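Local coordinates for protein Niban 2 (Homo sapiens, PDB 7CTP), which may help suppress apoptosis and may promote melanoma cell invasion in vitro, and carries a PH domain, at residues S403-M408 and H435-M440; T358-V363 and L399-C404. One frame throughout, in Å; residues are numbered along the deposited sequence.

How the contacts relate
Contacts 1 and 2 lie side by side in the helical part of the chain, their centres about 6 Å apart, and share Ser403 and Cys404 of the short helix 402-405. Along the chain helix 342-378 comes first, then the short helix, then helix 422-455. Contact 2 joins the short helix to 342-378, and contact 1 joins it to 422-455, so one helical turn is wedged against two long helices. The long helices also meet directly: Met440 CE lies 3.6 Å from Val363 CG1. Helix 176-194, near the C-terminal end of the PH region, also touches the short helix, which places that region against the helical body.

Contact 1: residues S403-M408 and H435-M440; sequences SCYEKM and HMREQM
Met436 and Tyr405 meet where segment 403-408, on and just after the short helix 402-405, packs on the long helix 422-455, a buried helix-helix contact in the helical body of Niban 2. The backbones come closest at Cys404 and Met436, with 7.6 Å between their CA atoms. Met436 points its side chain at the other segment and supplies the largest share of the buried surface. Its chain is extended beyond CG (chi2 175°), which carries SD out toward the short helix. SD lies 3.7 Å from Cys404 O, a van der Waals contact, and 4.4 Å from Cys404 CB. The terminal methyl goes on to Met408, whose chain is bent at chi2 and chi3. Met436 CE touches Met408 SD at 3.6 Å and Met408 CG equally closely, the two side chains crossing at a slant. Nearer the backbone, Met436 CB packs obliquely on Tyr405 CE1 at 4.4 Å. Beyond the segments, Met408 also rests on Ala432 and Gln433, one turn earlier in helix 422-455, and on Thr353 of helix 342-378.

Arg437 follows, meeting the tyrosine with the aliphatic start of its side chain. CG, anti to the backbone N (chi1 -168°), stays beside the phenol oxygen, and beyond it the chain bends and leaves for His192, which accepts a hydrogen bond from NH1. The phenol ring, in a cation-pi pair with Arg191, and the guanidinium of Arg437 are turned 64° apart. At the end of the tyrosine, Arg437 CB lies at the ring edge, near its plane, and Tyr405 OH sits 3.4 Å from that carbon, with CG of the same arginine at the same distance and CD scarcely farther.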
loop_
_atom_site.group_PDB
_atom_site.type_symbol
_atom_site.label_atom_id
_atom_site.label_comp_id
_atom_site.label_asym_id
_atom_site.label_seq_id
_atom_site.Cartn_x
_atom_site.Cartn_y
_atom_site.Cartn_z
ATOM N N SER A 403 -14.857 10.638 7.239
ATOM C CA SER A 403 -16.111 9.884 7.208
ATOM C C SER A 403 -16.141 8.896 6.046
ATOM O O SER A 403 -16.829 7.871 6.123
ATOM C CB SER A 403 -17.306 10.837 7.141
ATOM O OG SER A 403 -17.378 11.488 5.881
ATOM N N CYS A 404 -15.401 9.180 4.966
ATOM C CA CYS A 404 -15.283 8.217 3.872
ATOM C C CYS A 404 -14.402 7.042 4.276
ATOM O O CYS A 404 -14.778 5.877 4.099
ATOM C CB CYS A 404 -14.714 8.889 2.618
ATOM S SG CYS A 404 -15.444 10.490 2.198
ATOM N N TYR A 405 -13.212 7.341 4.803
ATOM C CA TYR A 405 -12.267 6.296 5.180
ATOM C C TYR A 405 -12.868 5.385 6.246
ATOM O O TYR A 405 -12.665 4.162 6.221
ATOM C CB TYR A 405 -10.968 6.938 5.674
ATOM C CG TYR A 405 -10.189 7.748 4.635
ATOM C CD1 TYR A 405 -10.164 7.373 3.299
ATOM C CD2 TYR A 405 -9.463 8.881 5.008
ATOM C CE1 TYR A 405 -9.438 8.114 2.341
ATOM C CE2 TYR A 405 -8.731 9.623 4.066
ATOM C CZ TYR A 405 -8.731 9.226 2.738
ATOM O OH TYR A 405 -8.020 9.942 1.800
ATOM N N GLU A 406 -13.647 5.968 7.167
ATOM C CA GLU A 406 -14.249 5.213 8.267
ATOM C C GLU A 406 -15.155 4.089 7.776
ATOM O O GLU A 406 -15.357 3.101 8.495
ATOM C CB GLU A 406 -15.042 6.158 9.177
ATOM C CG GLU A 406 -15.542 5.524 10.492
ATOM C CD GLU A 406 -16.924 4.883 10.375
ATOM O OE1 GLU A 406 -17.629 5.115 9.365
ATOM O OE2 GLU A 406 -17.306 4.143 11.310
ATOM N N LYS A 407 -15.712 4.212 6.565
ATOM C CA LYS A 407 -16.603 3.169 6.057
ATOM C C LYS A 407 -15.890 1.830 5.924
ATOM O O LYS A 407 -16.535 0.777 5.971
ATOM C CB LYS A 407 -17.208 3.582 4.713
ATOM C CG LYS A 407 -18.059 4.843 4.758
ATOM C CD LYS A 407 -19.252 4.687 5.702
ATOM C CE LYS A 407 -20.236 5.843 5.510
ATOM N NZ LYS A 407 -21.170 5.979 6.673
ATOM N N MET A 408 -14.562 1.840 5.778
ATOM C CA MET A 408 -13.832 0.585 5.605
ATOM C C MET A 408 -13.522 -0.122 6.912
ATOM O O MET A 408 -13.140 -1.293 6.877
ATOM C CB MET A 408 -12.512 0.812 4.860
ATOM C CG MET A 408 -12.661 1.283 3.429
ATOM S SD MET A 408 -13.777 0.280 2.438
ATOM C CE MET A 408 -13.062 -1.354 2.602
ATOM N N HIS A 435 -7.929 4.378 -3.168
ATOM C CA HIS A 435 -8.815 4.597 -4.308
ATOM C C HIS A 435 -9.818 5.707 -4.016
ATOM O O HIS A 435 -10.132 6.514 -4.898
ATOM C CB HIS A 435 -9.567 3.319 -4.684
ATOM C CG HIS A 435 -8.723 2.261 -5.327
ATOM N ND1 HIS A 435 -7.978 2.486 -6.465
ATOM C CD2 HIS A 435 -8.540 0.957 -5.008
ATOM C CE1 HIS A 435 -7.352 1.370 -6.806
ATOM N NE2 HIS A 435 -7.677 0.427 -5.938
ATOM N N MET A 436 -10.346 5.758 -2.787
ATOM C CA MET A 436 -11.296 6.817 -2.455
ATOM C C MET A 436 -10.645 8.187 -2.556
ATOM O O MET A 436 -11.259 9.140 -3.051
ATOM C CB MET A 436 -11.874 6.604 -1.053
ATOM C CG MET A 436 -12.815 5.439 -0.958
ATOM S SD MET A 436 -13.313 5.174 0.757
ATOM C CE MET A 436 -13.652 3.425 0.698
ATOM N N ARG A 437 -9.401 8.306 -2.088
ATOM C CA ARG A 437 -8.690 9.576 -2.183
ATOM C C ARG A 437 -8.481 9.969 -3.639
ATOM O O ARG A 437 -8.686 11.129 -4.021
ATOM C CB ARG A 437 -7.353 9.487 -1.454
ATOM C CG ARG A 437 -6.665 10.834 -1.243
ATOM C CD ARG A 437 -5.380 10.682 -0.436
ATOM N NE ARG A 437 -4.328 10.008 -1.208
ATOM C CZ ARG A 437 -3.050 9.969 -0.847
ATOM N NH1 ARG A 437 -2.665 10.572 0.270
ATOM N NH2 ARG A 437 -2.158 9.334 -1.606
ATOM N N GLU A 438 -8.084 9.002 -4.467
ATOM C CA GLU A 438 -7.883 9.263 -5.890
ATOM C C GLU A 438 -9.171 9.743 -6.542
ATOM O O GLU A 438 -9.176 10.731 -7.283
ATOM C CB GLU A 438 -7.365 7.998 -6.579
ATOM C CG GLU A 438 -5.954 7.623 -6.157
ATOM C CD GLU A 438 -5.559 6.214 -6.572
ATOM O OE1 GLU A 438 -4.344 5.926 -6.565
ATOM O OE2 GLU A 438 -6.453 5.398 -6.887
ATOM N N GLN A 439 -10.282 9.059 -6.269
ATOM C CA GLN A 439 -11.527 9.414 -6.950
ATOM C C GLN A 439 -12.054 10.763 -6.476
ATOM O O GLN A 439 -12.653 11.511 -7.262
ATOM C CB GLN A 439 -12.567 8.319 -6.761
ATOM C CG GLN A 439 -12.228 7.039 -7.515
ATOM C CD GLN A 439 -11.738 7.307 -8.932
ATOM O OE1 GLN A 439 -12.457 7.880 -9.750
ATOM N NE2 GLN A 439 -10.512 6.889 -9.226
ATOM N N MET A 440 -11.827 11.107 -5.205
ATOM C CA MET A 440 -12.189 12.445 -4.746
ATOM C C MET A 440 -11.331 13.506 -5.424
ATOM O O MET A 440 -11.848 14.538 -5.871
ATOM C CB MET A 440 -12.064 12.544 -3.228
ATOM C CG MET A 440 -12.346 13.934 -2.674
ATOM S SD MET A 440 -14.085 14.394 -2.859
ATOM C CE MET A 440 -14.688 13.908 -1.250
#

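Contact 2: residues T358-V363 and L399-C404; sequences TEVRDV and LKMQSC
Val360 CG2 and Cys404 SG form the apolar centre, 3.7 Å apart, where the long helix 342-378 packs on segment 399-404, which runs into the short helix 402-405. This is helix packing in the helical body of the protein, and the backbones come close: the CA atoms of Glu359 and Cys404 are 5.2 Å apart. Cys404 SG lies against Val360, with Val360 N as near to the sulfur as the methyl is. A turn further along the long helix, Val363 CG2 adds a second methyl 4.0 Å from Cys404 SG. Met401 CE approaches Val360 CG2 more loosely, and Met436 and Met440 of helix 422-455 close over Val360 too.

Outward from the sulfur, Val363 CG1 packs against Lys400 O, while the lysine's amino end leads away to a salt bridge with Glu367. Glu359 then spans the step from apolar to polar. CG lies 3.6 Å from Cys404 CA, and the bend at chi2 (72°) turns CD, and with it the carboxylate, toward Ser403. Ser403 OG, between its backbone N and carbonyl carbon (chi1 70°), donates a hydrogen bond of 2.7 Å to Glu359 OE1. The hydroxyl meets that oxygen on its anti side, 16° out of the carboxylate plane. An alanine in place of Glu359 would probably leave Ser403 OG without this acceptor and open a gap beside Cys404 where CG had packed. Val363 CG2, 3.9 Å from Ser403 OG, flanks the hydroxyl with a methyl. Sulfur and methyls thus fill the inner side, while one short bond from a neutral donor to a charged acceptor would probably fix the rotation of the serine at the partly exposed edge.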
loop_
_atom_site.group_PDB
_atom_site.type_symbol
_atom_site.label_atom_id
_atom_site.label_comp_id
_atom_site.label_asym_id
_atom_site.label_seq_id
_atom_site.Cartn_x
_atom_site.Cartn_y
_atom_site.Cartn_z
ATOM N N THR A 358 -19.709 5.928 -2.020
ATOM C CA THR A 358 -20.898 6.770 -1.920
ATOM C C THR A 358 -20.677 7.943 -0.968
ATOM O O THR A 358 -21.117 9.067 -1.245
ATOM C CB THR A 358 -22.095 5.928 -1.488
ATOM O OG1 THR A 358 -22.390 4.980 -2.520
ATOM C CG2 THR A 358 -23.317 6.811 -1.249
ATOM N N GLU A 359 -19.974 7.712 0.146
ATOM C CA GLU A 359 -19.674 8.805 1.067
ATOM C C GLU A 359 -18.773 9.852 0.416
ATOM O O GLU A 359 -18.963 11.054 0.629
ATOM C CB GLU A 359 -19.047 8.257 2.351
ATOM C CG GLU A 359 -18.730 9.321 3.415
ATOM C CD GLU A 359 -19.973 9.900 4.102
ATOM O OE1 GLU A 359 -19.814 10.874 4.863
ATOM O OE2 GLU A 359 -21.089 9.384 3.891
ATOM N N VAL A 360 -17.795 9.422 -0.393
ATOM C CA VAL A 360 -16.990 10.379 -1.152
ATOM C C VAL A 360 -17.890 11.255 -2.018
ATOM O O VAL A 360 -17.739 12.481 -2.067
ATOM C CB VAL A 360 -15.947 9.642 -2.008
ATOM C CG1 VAL A 360 -15.316 10.615 -3.018
ATOM C CG2 VAL A 360 -14.890 9.014 -1.104
ATOM N N ARG A 361 -18.842 10.630 -2.708
ATOM C CA ARG A 361 -19.791 11.360 -3.541
ATOM C C ARG A 361 -20.576 12.372 -2.713
ATOM O O ARG A 361 -20.733 13.534 -3.109
ATOM C CB ARG A 361 -20.731 10.366 -4.223
ATOM C CG ARG A 361 -21.578 10.921 -5.380
ATOM C CD ARG A 361 -22.729 9.965 -5.677
ATOM N NE ARG A 361 -23.325 10.164 -6.996
ATOM C CZ ARG A 361 -24.321 11.007 -7.249
ATOM N NH1 ARG A 361 -24.825 11.744 -6.269
ATOM N NH2 ARG A 361 -24.812 11.113 -8.478
ATOM N N ASP A 362 -21.055 11.949 -1.543
ATOM C CA ASP A 362 -21.858 12.836 -0.710
ATOM C C ASP A 362 -21.028 13.998 -0.181
ATOM O O ASP A 362 -21.509 15.135 -0.121
ATOM C CB ASP A 362 -22.483 12.044 0.439
ATOM C CG ASP A 362 -23.479 11.005 -0.042
ATOM O OD1 ASP A 362 -23.821 11.017 -1.250
ATOM O OD2 ASP A 362 -23.923 10.175 0.781
ATOM N N VAL A 363 -19.776 13.735 0.205
ATOM C CA VAL A 363 -18.919 14.808 0.694
ATOM C C VAL A 363 -18.605 15.788 -0.429
ATOM O O VAL A 363 -18.586 17.009 -0.226
ATOM C CB VAL A 363 -17.636 14.219 1.312
ATOM C CG1 VAL A 363 -16.594 15.309 1.522
ATOM C CG2 VAL A 363 -17.956 13.546 2.654
ATOM N N LEU A 399 -9.927 16.326 8.044
ATOM C CA LEU A 399 -11.211 16.025 8.668
ATOM C C LEU A 399 -12.238 15.513 7.665
ATOM O O LEU A 399 -12.885 14.487 7.902
ATOM C CB LEU A 399 -11.756 17.276 9.374
ATOM C CG LEU A 399 -13.116 17.163 10.066
ATOM C CD1 LEU A 399 -13.136 16.013 11.062
ATOM C CD2 LEU A 399 -13.495 18.476 10.754
ATOM N N LYS A 400 -12.394 16.213 6.535
ATOM C CA LYS A 400 -13.553 15.986 5.681
ATOM C C LYS A 400 -13.522 14.616 5.019
ATOM O O LYS A 400 -14.583 14.051 4.733
ATOM C CB LYS A 400 -13.658 17.105 4.647
ATOM C CG LYS A 400 -14.064 18.445 5.284
ATOM C CD LYS A 400 -14.179 19.576 4.268
ATOM C CE LYS A 400 -14.591 20.890 4.955
ATOM N NZ LYS A 400 -14.607 22.048 3.998
ATOM N N MET A 401 -12.333 14.052 4.786
ATOM C CA MET A 401 -12.255 12.719 4.201
ATOM C C MET A 401 -12.479 11.602 5.212
ATOM O O MET A 401 -12.681 10.457 4.801
ATOM C CB MET A 401 -10.898 12.518 3.526
ATOM C CG MET A 401 -10.726 13.334 2.233
ATOM S SD MET A 401 -11.833 12.795 0.926
ATOM C CE MET A 401 -11.361 11.077 0.737
ATOM N N GLN A 402 -12.455 11.902 6.512
ATOM C CA GLN A 402 -12.434 10.834 7.510
ATOM C C GLN A 402 -13.708 10.004 7.486
ATOM O O GLN A 402 -13.662 8.786 7.696
ATOM C CB GLN A 402 -12.196 11.407 8.903
ATOM C CG GLN A 402 -10.823 12.025 9.082
ATOM C CD GLN A 402 -9.700 11.145 8.543
ATOM O OE1 GLN A 402 -9.768 9.913 8.595
ATOM N NE2 GLN A 402 -8.655 11.780 8.019
ATOM N N SER A 403 -14.857 10.638 7.239
ATOM C CA SER A 403 -16.111 9.884 7.208
ATOM C C SER A 403 -16.141 8.896 6.046
ATOM O O SER A 403 -16.829 7.871 6.123
ATOM C CB SER A 403 -17.306 10.837 7.141
ATOM O OG SER A 403 -17.378 11.488 5.881
ATOM N N CYS A 404 -15.401 9.180 4.966
ATOM C CA CYS A 404 -15.283 8.217 3.872
ATOM C C CYS A 404 -14.402 7.042 4.276
ATOM O O CYS A 404 -14.778 5.877 4.099
ATOM C CB CYS A 404 -14.714 8.889 2.618
ATOM S SG CYS A 404 -15.444 10.490 2.198
#